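Local coordinates for protein Alpha/beta hydrolase (Pseudomonas aeruginosa PAO1, PDB 4R1D) that binds calcium and is probably a lipase effector of the H2 type VI secretion system, blocked by the inhibitor protein Tli4, at residues P283-T289 and E498-S504; L324-S329 and I411-H415. All coordinates share one frame. Residue numbers count along the deposited sequence, not the author numbering.

Contact 1 (P283-T289 and E498-S504); sequences PATGSST and ETVPTDS
Residues 283-289 follow strand 274-280 at the C-terminal edge of the parallel sheet of this alpha/beta-hydrolase fold. They open with a type I turn from Pro283 to Gly286 and run antiparallel to 498-504; nearest CA pairs are Thr289–Thr499 (6.3 Å), Ser287–Val500 (5.5 Å) and Thr285–Ser504 (5.2 Å). Glu498, with positive phi, points away and pairs with Arg437. Thr499 N and Val500 N bond to OD1 of the preceding Asp497; Thr499 O takes a very short hydrogen bond from Ser287 OG (2.4 Å). Ser287, chi1 t, also accepts from Thr289 N (3.2 Å from OG), capping helix 289-296. Val500 CG2 packs 3.7 Å from Pro283 CB. Pro501, at the N-cap position of helix 502-505, needs no backbone NH there. Asp503 pairs with Arg441; a water donates to Asp503 O (2.8 Å) and also bonds Thr285 OG1 (2.7 Å). Ser504, chi1 t, fits into the turn: its OG accepts from Thr285 N (3.2 Å) and donates to Gly286 O (2.7 Å). Gly286 (102/-166) suits a backbone where a CB would jam against the preceding carbonyl. Two hydroxyls, each donor and acceptor, thus join loop to helix start, satisfying backbone groups of both segments without sheet pairing.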
ATOM      1  N   PRO A 283       7.325  -4.357 -13.320  1.00 12.94           N
ATOM      2  CA  PRO A 283       6.195  -4.746 -14.172  1.00 12.23           C
ATOM      3  C   PRO A 283       5.829  -3.532 -15.042  1.00 14.16           C
ATOM      4  O   PRO A 283       4.841  -2.828 -14.783  1.00 14.78           O
ATOM      5  CB  PRO A 283       5.094  -5.043 -13.157  1.00 13.02           C
ATOM      6  CG  PRO A 283       5.378  -4.094 -12.017  1.00 16.12           C
ATOM      7  CD  PRO A 283       6.899  -3.959 -11.965  1.00 15.66           C
ATOM      8  N   ALA A 284       6.645  -3.305 -16.072  1.00 13.20           N
ATOM      9  CA  ALA A 284       6.652  -2.062 -16.836  1.00 14.31           C
ATOM     10  C   ALA A 284       5.307  -1.823 -17.487  1.00 15.95           C
ATOM     11  O   ALA A 284       4.858  -0.675 -17.609  1.00 17.02           O
ATOM     12  CB  ALA A 284       7.769  -2.098 -17.903  1.00 14.83           C
ATOM     13  N   THR A 285       4.659  -2.912 -17.889  1.00 14.45           N
ATOM     14  CA  THR A 285       3.353  -2.813 -18.521  1.00 18.25           C
ATOM     15  C   THR A 285       2.299  -3.533 -17.682  1.00 19.01           C
ATOM     16  O   THR A 285       1.193  -3.790 -18.149  1.00 17.43           O
ATOM     17  CB  THR A 285       3.379  -3.393 -19.948  1.00 15.61           C
ATOM     18  OG1 THR A 285       3.865  -4.747 -19.906  1.00 15.40           O
ATOM     19  CG2 THR A 285       4.270  -2.543 -20.853  1.00 16.28           C
ATOM     20  N   GLY A 286       2.639  -3.860 -16.435  1.00 14.68           N
ATOM     21  CA  GLY A 286       1.657  -4.474 -15.558  1.00 13.91           C
ATOM     22  C   GLY A 286       1.828  -5.972 -15.396  1.00 15.80           C
ATOM     23  O   GLY A 286       2.876  -6.515 -15.742  1.00 16.57           O
ATOM     24  N   SER A 287       0.807  -6.635 -14.852  1.00 16.10           N
ATOM     25  CA  SER A 287       0.895  -8.062 -14.533  1.00 15.22           C
ATOM     26  C   SER A 287      -0.478  -8.716 -14.467  1.00 14.64           C
ATOM     27  O   SER A 287      -1.338  -8.296 -13.693  1.00 14.24           O
ATOM     28  CB  SER A 287       1.584  -8.268 -13.182  1.00 18.10           C
ATOM     29  OG  SER A 287       1.596  -9.641 -12.840  1.00 16.98           O
ATOM     30  N   SER A 288      -0.669  -9.771 -15.253  1.00 13.97           N
ATOM     31  CA  SER A 288      -1.906 -10.544 -15.208  1.00 16.99           C
ATOM     32  C   SER A 288      -2.179 -11.168 -13.824  1.00 14.48           C
ATOM     33  O   SER A 288      -3.292 -11.615 -13.541  1.00 13.84           O
ATOM     34  CB  SER A 288      -1.888 -11.632 -16.297  1.00 16.42           C
ATOM     35  OG  SER A 288      -0.708 -12.407 -16.195  1.00 15.71           O
ATOM     36  N   THR A 289      -1.171 -11.224 -12.956  1.00 14.97           N
ATOM     37  CA  THR A 289      -1.427 -11.789 -11.634  1.00 13.57           C
ATOM     38  C   THR A 289      -2.526 -11.040 -10.888  1.00 14.58           C
ATOM     39  O   THR A 289      -3.217 -11.635 -10.074  1.00 16.58           O
ATOM     40  CB  THR A 289      -0.162 -11.870 -10.733  1.00 12.97           C
ATOM     41  OG1 THR A 289       0.300 -10.542 -10.418  1.00 17.96           O
ATOM     42  CG2 THR A 289       0.939 -12.686 -11.405  1.00 16.47           C
ATOM     43  N   GLU A 498       7.220 -15.070 -10.947  1.00 16.57           N
ATOM     44  CA  GLU A 498       6.107 -15.421 -10.056  1.00 18.72           C
ATOM     45  C   GLU A 498       5.066 -14.312 -10.015  1.00 17.17           C
ATOM     46  O   GLU A 498       3.868 -14.579  -9.954  1.00 19.85           O
ATOM     47  CB  GLU A 498       6.554 -15.769  -8.629  1.00 23.04           C
ATOM     48  CG  GLU A 498       7.616 -16.846  -8.555  1.00 25.47           C
ATOM     49  CD  GLU A 498       7.138 -18.106  -7.884  1.00 36.09           C
ATOM     50  OE1 GLU A 498       6.391 -18.007  -6.880  1.00 35.19           O
ATOM     51  OE2 GLU A 498       7.526 -19.193  -8.366  1.00 33.46           O
ATOM     52  N   THR A 499       5.530 -13.068 -10.059  1.00 18.48           N
ATOM     53  CA  THR A 499       4.620 -11.927  -9.992  1.00 16.59           C
ATOM     54  C   THR A 499       4.557 -11.128 -11.289  1.00 16.47           C
ATOM     55  O   THR A 499       3.488 -10.649 -11.663  1.00 21.06           O
ATOM     56  CB  THR A 499       4.987 -10.988  -8.835  1.00 18.06           C
ATOM     57  OG1 THR A 499       4.593 -11.597  -7.606  1.00 19.01           O
ATOM     58  CG2 THR A 499       4.261  -9.647  -8.982  1.00 20.77           C
ATOM     59  N   VAL A 500       5.696 -10.991 -11.965  1.00 15.38           N
ATOM     60  CA  VAL A 500       5.773 -10.259 -13.229  1.00 16.70           C
ATOM     61  C   VAL A 500       6.049 -11.232 -14.385  1.00 13.46           C
ATOM     62  O   VAL A 500       7.125 -11.805 -14.464  1.00 13.77           O
ATOM     63  CB  VAL A 500       6.894  -9.195 -13.169  1.00 16.91           C
ATOM     64  CG1 VAL A 500       7.064  -8.457 -14.513  1.00 15.02           C
ATOM     65  CG2 VAL A 500       6.604  -8.190 -12.034  1.00 16.46           C
ATOM     66  N   PRO A 501       5.066 -11.425 -15.274  1.00 14.76           N
ATOM     67  CA  PRO A 501       5.323 -12.294 -16.436  1.00 14.35           C
ATOM     68  C   PRO A 501       6.420 -11.687 -17.287  1.00 15.06           C
ATOM     69  O   PRO A 501       6.559 -10.471 -17.340  1.00 14.36           O
ATOM     70  CB  PRO A 501       4.000 -12.256 -17.201  1.00 15.69           C
ATOM     71  CG  PRO A 501       2.973 -12.012 -16.124  1.00 22.87           C
ATOM     72  CD  PRO A 501       3.646 -11.047 -15.167  1.00 18.41           C
ATOM     73  N   THR A 502       7.193 -12.526 -17.959  1.00 14.89           N
ATOM     74  CA  THR A 502       8.229 -12.032 -18.843  1.00 11.98           C
ATOM     75  C   THR A 502       7.670 -11.005 -19.853  1.00 13.54           C
ATOM     76  O   THR A 502       8.356 -10.051 -20.218  1.00 16.02           O
ATOM     77  CB  THR A 502       8.929 -13.220 -19.548  1.00 12.82           C
ATOM     78  OG1 THR A 502       9.364 -14.160 -18.552  1.00 16.64           O
ATOM     79  CG2 THR A 502      10.135 -12.749 -20.345  1.00 15.49           C
ATOM     80  N   ASP A 503       6.422 -11.198 -20.292  1.00 16.84           N
ATOM     81  CA  ASP A 503       5.739 -10.231 -21.156  1.00 18.94           C
ATOM     82  C   ASP A 503       6.051  -8.799 -20.732  1.00 18.01           C
ATOM     83  O   ASP A 503       6.387  -7.950 -21.548  1.00 18.08           O
ATOM     84  CB  ASP A 503       4.213 -10.400 -21.060  1.00 16.02           C
ATOM     85  CG  ASP A 503       3.710 -11.655 -21.742  1.00 18.45           C
ATOM     86  OD1 ASP A 503       4.235 -11.988 -22.822  1.00 19.04           O
ATOM     87  OD2 ASP A 503       2.779 -12.297 -21.197  1.00 17.55           O
ATOM     88  N   SER A 504       5.909  -8.554 -19.436  1.00 14.06           N
ATOM     89  CA  SER A 504       6.022  -7.218 -18.846  1.00 11.67           C
ATOM     90  C   SER A 504       7.475  -6.934 -18.441  1.00 14.03           C
ATOM     91  O   SER A 504       7.984  -5.830 -18.629  1.00 14.00           O
ATOM     92  CB  SER A 504       5.073  -7.137 -17.632  1.00 13.92           C
ATOM     93  OG  SER A 504       5.193  -5.904 -16.914  1.00 15.01           O
TER
HETATM   94  O   HOH W   1       4.483  -6.001 -22.199  1.00 15.82           O

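Contact 2 (L324-S329 and I411-H415)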
ATOM      1  N   LEU A 324      -4.233  -1.029  -8.348  1.00 16.82           N
ATOM      2  CA  LEU A 324      -4.862  -1.263  -9.645  1.00 19.81           C
ATOM      3  C   LEU A 324      -3.929  -0.924 -10.790  1.00 17.92           C
ATOM      4  O   LEU A 324      -4.072  -1.460 -11.889  1.00 20.43           O
ATOM      5  CB  LEU A 324      -6.136  -0.423  -9.795  1.00 15.41           C
ATOM      6  CG  LEU A 324      -7.369  -1.014  -9.125  1.00 19.46           C
ATOM      7  CD1 LEU A 324      -8.524  -0.020  -9.181  1.00 18.88           C
ATOM      8  CD2 LEU A 324      -7.758  -2.355  -9.761  1.00 20.53           C
ATOM      9  N   GLU A 325      -2.985  -0.020 -10.543  1.00 14.50           N
ATOM     10  CA  GLU A 325      -2.051   0.386 -11.590  1.00 15.72           C
ATOM     11  C   GLU A 325      -1.117  -0.746 -12.015  1.00 15.44           C
ATOM     12  O   GLU A 325      -0.434  -0.640 -13.027  1.00 16.58           O
ATOM     13  CB  GLU A 325      -1.268   1.637 -11.183  1.00 16.40           C
ATOM     14  CG  GLU A 325      -2.063   2.923 -11.390  1.00 16.63           C
ATOM     15  CD  GLU A 325      -1.496   4.107 -10.630  1.00 21.39           C
ATOM     16  OE1 GLU A 325      -0.391   3.977 -10.063  1.00 16.20           O
ATOM     17  OE2 GLU A 325      -2.166   5.163 -10.605  1.00 19.00           O
ATOM     18  N   LEU A 326      -1.101  -1.832 -11.249  1.00 15.72           N
ATOM     19  CA  LEU A 326      -0.356  -3.022 -11.643  1.00 15.79           C
ATOM     20  C   LEU A 326      -1.072  -3.794 -12.757  1.00 16.23           C
ATOM     21  O   LEU A 326      -0.498  -4.697 -13.363  1.00 16.36           O
ATOM     22  CB  LEU A 326      -0.154  -3.939 -10.435  1.00 16.19           C
ATOM     23  CG  LEU A 326       0.490  -5.311 -10.668  1.00 23.63           C
ATOM     24  CD1 LEU A 326       1.924  -5.137 -11.174  1.00 20.14           C
ATOM     25  CD2 LEU A 326       0.464  -6.169  -9.407  1.00 21.59           C
ATOM     26  N   ALA A 327      -2.330  -3.454 -13.020  1.00 14.96           N
ATOM     27  CA  ALA A 327      -3.099  -4.186 -14.030  1.00 17.67           C
ATOM     28  C   ALA A 327      -2.438  -4.039 -15.403  1.00 16.46           C
ATOM     29  O   ALA A 327      -1.849  -3.003 -15.693  1.00 15.60           O
ATOM     30  CB  ALA A 327      -4.515  -3.679 -14.065  1.00 15.80           C
ATOM     31  N   PRO A 328      -2.509  -5.093 -16.248  1.00 13.78           N
ATOM     32  CA  PRO A 328      -1.911  -4.968 -17.585  1.00 14.67           C
ATOM     33  C   PRO A 328      -2.425  -3.741 -18.357  1.00 16.02           C
ATOM     34  O   PRO A 328      -3.618  -3.441 -18.338  1.00 18.41           O
ATOM     35  CB  PRO A 328      -2.332  -6.271 -18.286  1.00 13.60           C
ATOM     36  CG  PRO A 328      -2.388  -7.274 -17.162  1.00 13.52           C
ATOM     37  CD  PRO A 328      -2.967  -6.465 -15.967  1.00 14.39           C
ATOM     38  N   SER A 329      -1.518  -3.041 -19.031  1.00 13.77           N
ATOM     39  CA  SER A 329      -1.876  -1.879 -19.837  1.00 15.32           C
ATOM     40  C   SER A 329      -2.390  -2.328 -21.202  1.00 19.88           C
ATOM     41  O   SER A 329      -2.464  -3.526 -21.475  1.00 17.23           O
ATOM     42  CB  SER A 329      -0.650  -1.002 -20.036  1.00 15.73           C
ATOM     43  OG  SER A 329       0.324  -1.694 -20.807  1.00 17.19           O
ATOM     44  N   ILE A 411      -6.339   4.933 -14.184  1.00 19.59           N
ATOM     45  CA  ILE A 411      -5.170   4.106 -14.468  0.73 18.26           C
ATOM     46  C   ILE A 411      -4.900   4.013 -15.972  1.00 16.77           C
ATOM     47  O   ILE A 411      -3.741   4.025 -16.378  1.00 18.76           O
ATOM     48  CB  ILE A 411      -5.216   2.675 -13.822  0.73 19.25           C
ATOM     49  CG1 ILE A 411      -6.065   1.711 -14.656  0.73 18.60           C
ATOM     50  CG2 ILE A 411      -5.650   2.743 -12.358  0.73 22.32           C
ATOM     51  CD1 ILE A 411      -5.814   0.247 -14.339  0.73 20.36           C
ATOM     52  N   ALA A 412      -5.947   3.934 -16.795  1.00 17.11           N
ATOM     53  CA  ALA A 412      -5.752   3.878 -18.245  1.00 18.42           C
ATOM     54  C   ALA A 412      -4.995   5.117 -18.701  1.00 16.66           C
ATOM     55  O   ALA A 412      -4.100   5.044 -19.552  1.00 17.52           O
ATOM     56  CB  ALA A 412      -7.096   3.771 -18.976  1.00 19.93           C
ATOM     57  N   ASN A 413      -5.339   6.255 -18.112  1.00 15.74           N
ATOM     58  CA  ASN A 413      -4.700   7.515 -18.478  1.00 17.51           C
ATOM     59  C   ASN A 413      -3.237   7.547 -18.010  1.00 16.75           C
ATOM     60  O   ASN A 413      -2.343   7.943 -18.749  1.00 19.87           O
ATOM     61  CB  ASN A 413      -5.504   8.701 -17.926  1.00 19.08           C
ATOM     62  CG  ASN A 413      -4.913  10.041 -18.317  1.00 22.95           C
ATOM     63  OD1 ASN A 413      -4.754  10.337 -19.502  1.00 24.71           O
ATOM     64  ND2 ASN A 413      -4.604  10.868 -17.322  1.00 25.40           N
ATOM     65  N   PHE A 414      -3.000   7.091 -16.786  1.00 18.96           N
ATOM     66  CA  PHE A 414      -1.638   7.017 -16.258  1.00 16.37           C
ATOM     67  C   PHE A 414      -0.785   6.045 -17.068  1.00 16.96           C
ATOM     68  O   PHE A 414       0.334   6.365 -17.446  1.00 16.13           O
ATOM     69  CB  PHE A 414      -1.677   6.608 -14.782  1.00 16.09           C
ATOM     70  CG  PHE A 414      -0.315   6.454 -14.144  1.00 22.77           C
ATOM     71  CD1 PHE A 414       0.520   7.548 -13.988  1.00 18.90           C
ATOM     72  CD2 PHE A 414       0.110   5.218 -13.681  1.00 20.23           C
ATOM     73  CE1 PHE A 414       1.768   7.420 -13.381  1.00 19.75           C
ATOM     74  CE2 PHE A 414       1.361   5.072 -13.081  1.00 21.38           C
ATOM     75  CZ  PHE A 414       2.189   6.182 -12.929  1.00 19.81           C
ATOM     76  N   HIS A 415      -1.316   4.855 -17.328  1.00 16.05           N
ATOM     77  CA  HIS A 415      -0.643   3.877 -18.184  1.00 13.41           C
ATOM     78  C   HIS A 415      -0.242   4.473 -19.524  1.00 18.17           C
ATOM     79  O   HIS A 415       0.880   4.284 -19.983  1.00 18.23           O
ATOM     80  CB  HIS A 415      -1.551   2.688 -18.460  1.00 17.47           C
ATOM     81  CG  HIS A 415      -1.685   1.750 -17.309  1.00 18.88           C
ATOM     82  ND1 HIS A 415      -2.638   0.757 -17.270  1.00 18.48           N
ATOM     83  CD2 HIS A 415      -0.974   1.641 -16.162  1.00 19.37           C
ATOM     84  CE1 HIS A 415      -2.517   0.084 -16.141  1.00 19.21           C
ATOM     85  NE2 HIS A 415      -1.515   0.598 -15.451  1.00 19.76           N
TER
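A type I turn from Leu324 to Ala327, closed by Ala327 N to Leu324 O (2.9 Å), ends helix 321-324; the chain then extends through Pro328 to Ser329. It follows one side of helical residues 411-415, with CA atoms 5.6 Å apart at Glu325–Ile411 and 6.1 Å at Ser329–His415. Ile411, Phe414 and His415 point toward it, the i, i+3, i+4 spacing of one helical face. Ile411 lies against the turn, its CD1 3.5 Å from Leu324 O and 4.1 Å from CB of the small Ala327. His415 brings the polar bond: NE2 donates to Glu325 O (2.9 Å, 168°), near the ring plane, so a carbonyl left unused by the turn is satisfied in a buried place; ND1 meets Tyr366 OH. The ring also lies beside Ser329, whose CB is 3.8 Å from ND1. Glu325 lays its CG 3.7 Å from Ile411 CG2 and its CD 3.6 Å from Phe414 CD2, while its carboxylate accepts from Ser214 OG and Asn215 N. This is loop-on-helix packing away from the calcium site: helix 400-421, which leads into strand 427-432 of the parallel sheet, packs on this loop, on helix 365-370 at Tyr366 and on helix 215-238 at Asn215 and Arg216.

Contact 2 is nested within the long chain excursion closed by contact 1, and the centres lie about 12 Å apart. The two meet directly: Ser287 N is 2.8 Å from Leu326 O and Thr285 O is 2.9 Å from Ser329 N, both probable hydrogen bonds, and Pro328 CD packs 3.3 Å from Ser287 O. Loop 283-289 therefore lies between 498-504 and 324-329, so helix 400-421 is linked through two loops to helix 502-505. Both contacts are away from the calcium site at Glu152, Asp156, Phe202 and Asp203. Leu326 touches Met257, between strand 250-255 and helix 258-267, where this fold usually carries its nucleophile elbow.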